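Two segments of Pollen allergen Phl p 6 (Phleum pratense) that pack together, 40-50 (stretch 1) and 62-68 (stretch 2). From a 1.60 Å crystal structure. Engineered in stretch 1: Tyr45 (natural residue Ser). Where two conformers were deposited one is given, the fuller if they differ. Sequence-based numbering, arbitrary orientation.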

# COMPACT_ATOMS: atom_id res chain seq x y z
N ALA A 40 1.83 2.75 11.53
CA ALA A 40 0.39 2.61 11.34
C ALA A 40 0.08 1.64 10.21
O ALA A 40 -0.85 0.83 10.31
CB ALA A 40 -0.24 3.98 11.05
N PHE A 41 0.87 1.71 9.13
CA PHE A 41 0.64 0.89 7.97
C PHE A 41 0.83 -0.58 8.29
O PHE A 41 0.05 -1.43 7.86
CB PHE A 41 1.60 1.30 6.83
CG PHE A 41 1.56 0.38 5.66
CD1 PHE A 41 2.41 -0.73 5.58
CD2 PHE A 41 0.66 0.60 4.64
CE1 PHE A 41 2.35 -1.58 4.51
CE2 PHE A 41 0.59 -0.28 3.55
CZ PHE A 41 1.43 -1.36 3.49
N THR A 42 1.87 -0.91 9.07
CA THR A 42 2.18 -2.34 9.26
C THR A 42 1.08 -3.05 10.05
O THR A 42 0.77 -4.21 9.76
CB THR A 42 3.54 -2.48 9.94
OG1 THR A 42 3.98 -3.84 9.88
CG2 THR A 42 3.49 -2.03 11.39
N VAL A 43 0.45 -2.37 11.02
CA VAL A 43 -0.63 -3.00 11.79
C VAL A 43 -1.79 -3.38 10.89
O VAL A 43 -2.27 -4.52 10.91
CB VAL A 43 -1.11 -2.05 12.91
CG1 VAL A 43 -2.39 -2.60 13.56
CG2 VAL A 43 -0.02 -1.84 13.96
N SER A 44 -2.31 -2.42 10.13
CA SER A 44 -3.50 -2.72 9.35
C SER A 44 -3.21 -3.58 8.12
O SER A 44 -4.03 -4.43 7.77
CB SER A 44 -4.17 -1.40 8.94
OG SER A 44 -3.25 -0.55 8.27
N TYR A 45 -2.03 -3.41 7.50
CA TYR A 45 -1.69 -4.21 6.34
C TYR A 45 -1.59 -5.69 6.71
O TYR A 45 -2.09 -6.55 5.98
CB TYR A 45 -0.37 -3.75 5.70
CG TYR A 45 0.04 -4.65 4.54
CD1 TYR A 45 -0.56 -4.52 3.28
CD2 TYR A 45 1.00 -5.62 4.70
CE1 TYR A 45 -0.20 -5.34 2.24
CE2 TYR A 45 1.35 -6.43 3.64
CZ TYR A 45 0.76 -6.26 2.41
OH TYR A 45 1.12 -7.10 1.37
N LYS A 46 -0.95 -5.99 7.86
CA LYS A 46 -0.83 -7.39 8.28
C LYS A 46 -2.19 -8.03 8.49
O LYS A 46 -2.40 -9.20 8.13
CB LYS A 46 0.06 -7.46 9.53
CG LYS A 46 1.53 -7.22 9.19
CD LYS A 46 2.47 -7.52 10.37
CE LYS A 46 3.93 -7.51 9.92
N ARG A 47 -3.16 -7.27 8.99
CA ARG A 47 -4.50 -7.84 9.13
C ARG A 47 -5.11 -8.10 7.76
O ARG A 47 -5.72 -9.16 7.55
CB ARG A 47 -5.38 -6.92 9.96
CG ARG A 47 -4.94 -6.82 11.41
CD ARG A 47 -5.72 -5.68 12.14
NE ARG A 47 -5.23 -5.47 13.48
CZ ARG A 47 -5.36 -4.32 14.16
NH1 ARG A 47 -5.97 -3.29 13.60
NH2 ARG A 47 -4.86 -4.24 15.39
N ASN A 48 -4.94 -7.16 6.81
CA ASN A 48 -5.49 -7.37 5.47
C ASN A 48 -4.82 -8.55 4.77
O ASN A 48 -5.49 -9.31 4.06
CB ASN A 48 -5.35 -6.09 4.62
CG ASN A 48 -6.29 -4.98 5.07
OD1 ASN A 48 -7.44 -5.23 5.43
ND2 ASN A 48 -5.81 -3.75 5.02
N LEU A 49 -3.51 -8.69 4.93
CA LEU A 49 -2.79 -9.79 4.30
C LEU A 49 -3.25 -11.14 4.84
O LEU A 49 -3.42 -12.09 4.07
CB LEU A 49 -1.29 -9.59 4.50
CG LEU A 49 -0.36 -10.52 3.72
CD1 LEU A 49 -0.40 -10.29 2.22
CD2 LEU A 49 1.05 -10.31 4.27
N ALA A 50 -3.52 -11.22 6.14
CA ALA A 50 -4.02 -12.49 6.67
C ALA A 50 -5.42 -12.80 6.16
O ALA A 50 -5.75 -13.97 5.96
CB ALA A 50 -3.98 -12.46 8.20
N LYS A 62 0.98 -11.23 -5.25
CA LYS A 62 0.83 -9.91 -5.86
C LYS A 62 0.89 -8.82 -4.78
O LYS A 62 1.58 -7.81 -4.97
CB LYS A 62 -0.48 -9.86 -6.63
CG LYS A 62 -0.51 -10.77 -7.87
CD LYS A 62 -1.90 -10.71 -8.52
CE LYS A 62 -2.08 -11.68 -9.66
NZ LYS A 62 -3.46 -11.55 -10.20
N LEU A 63 0.19 -9.02 -3.66
CA LEU A 63 0.29 -8.07 -2.56
C LEU A 63 1.71 -7.99 -2.04
O LEU A 63 2.22 -6.88 -1.80
CB LEU A 63 -0.69 -8.43 -1.44
CG LEU A 63 -2.18 -8.23 -1.76
CD1 LEU A 63 -3.03 -8.76 -0.59
CD2 LEU A 63 -2.46 -6.78 -2.03
N ASP A 64 2.40 -9.14 -1.91
CA ASP A 64 3.80 -9.11 -1.47
C ASP A 64 4.64 -8.19 -2.39
O ASP A 64 5.50 -7.44 -1.92
CB ASP A 64 4.44 -10.50 -1.50
CG ASP A 64 3.89 -11.46 -0.47
OD1 ASP A 64 3.29 -11.06 0.56
OD2 ASP A 64 4.12 -12.68 -0.68
N GLU A 65 4.42 -8.28 -3.71
CA GLU A 65 5.17 -7.45 -4.65
C GLU A 65 4.88 -5.96 -4.48
O GLU A 65 5.78 -5.12 -4.62
CB GLU A 65 4.88 -7.91 -6.08
CG GLU A 65 5.52 -7.04 -7.15
CD GLU A 65 7.05 -7.03 -7.19
OE1 GLU A 65 7.70 -7.95 -6.63
OE2 GLU A 65 7.63 -6.10 -7.83
N VAL A 66 3.61 -5.60 -4.26
CA VAL A 66 3.26 -4.20 -4.02
C VAL A 66 3.99 -3.68 -2.78
O VAL A 66 4.59 -2.59 -2.79
CB VAL A 66 1.73 -4.06 -3.84
CG1 VAL A 66 1.31 -2.66 -3.46
CG2 VAL A 66 1.00 -4.50 -5.08
N TYR A 67 3.95 -4.44 -1.69
CA TYR A 67 4.64 -4.01 -0.47
C TYR A 67 6.14 -3.92 -0.71
O TYR A 67 6.77 -2.92 -0.35
CB TYR A 67 4.35 -4.95 0.69
CG TYR A 67 5.11 -4.59 1.94
CD1 TYR A 67 4.70 -3.55 2.75
CD2 TYR A 67 6.25 -5.30 2.30
CE1 TYR A 67 5.41 -3.22 3.90
CE2 TYR A 67 6.96 -4.98 3.43
CZ TYR A 67 6.54 -3.94 4.22
OH TYR A 67 7.26 -3.62 5.36
N ASN A 68 6.72 -4.94 -1.35
CA ASN A 68 8.16 -4.89 -1.60
C ASN A 68 8.53 -3.69 -2.46
O ASN A 68 9.55 -3.03 -2.23
CB ASN A 68 8.61 -6.21 -2.24
CG ASN A 68 8.58 -7.37 -1.24
OD1 ASN A 68 8.70 -7.15 -0.03
ND2 ASN A 68 8.40 -8.60 -1.74
O HOH W 1 4.69 -4.10 7.37
O HOH W 2 3.27 -8.71 1.84

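Both stretches are helical throughout, and they run nearly antiparallel: their axes make an angle of 162° and come no closer than 11.7 Å. At that spacing the backbones stay apart, and side chains fill the gap, burying 271 Å² in total. The register places Leu63 across from Leu49 (CA to CA 7.7 Å) and Tyr67 across from Tyr45 (CA to CA 9.3 Å), so one turn of each helix separates the two levels.

Along stretch 2, Lys62 lies out of reach, and contact begins at Leu63, whose CA-to-CB bond points toward stretch 1. Its CB lies 4.1 Å from CD1 of Leu49, an apolar contact; Leu49 leaves its helix sideways, but its t, p rotamer brings the end of the chain nearer. Leu63 also meets the engineered Tyr45 (Ser in the natural sequence), whose OH lies 3.6 Å from Leu63 CB and 3.4 Å from Leu63 O.

Asp64 starts away from the partner helix, yet its carboxylate swings back, with OD1 4.1 Å from Leu49 CD1. A water links this group to Tyr45: it donates to Asp64 OD1 at 2.7 Å and hydrogen-bonds Tyr45 OH at 2.7 Å, giving the phenol a polar partner in an otherwise largely apolar contact. The CA-to-CB bond of Glu65 points away and that of Val66 sideways, and neither residue touches stretch 1.

Tyr67 returns toward the partner and meets two aromatic rings. Its plane is 18° from that of Tyr45, but the rings are slid apart and barely overlap, with centroids 5.6 Å apart; Tyr45 CZ instead packs 4.2 Å from Tyr67 CB. With Phe41 the meeting is rim to rim, CE1 of Phe41 lying 3.5 Å from CE1 of Tyr67. A second water bridges Thr42 OG1 (2.6 Å) and, weakly, Tyr67 OH (3.3 Å). No clear direct hydrogen bond joins the helices.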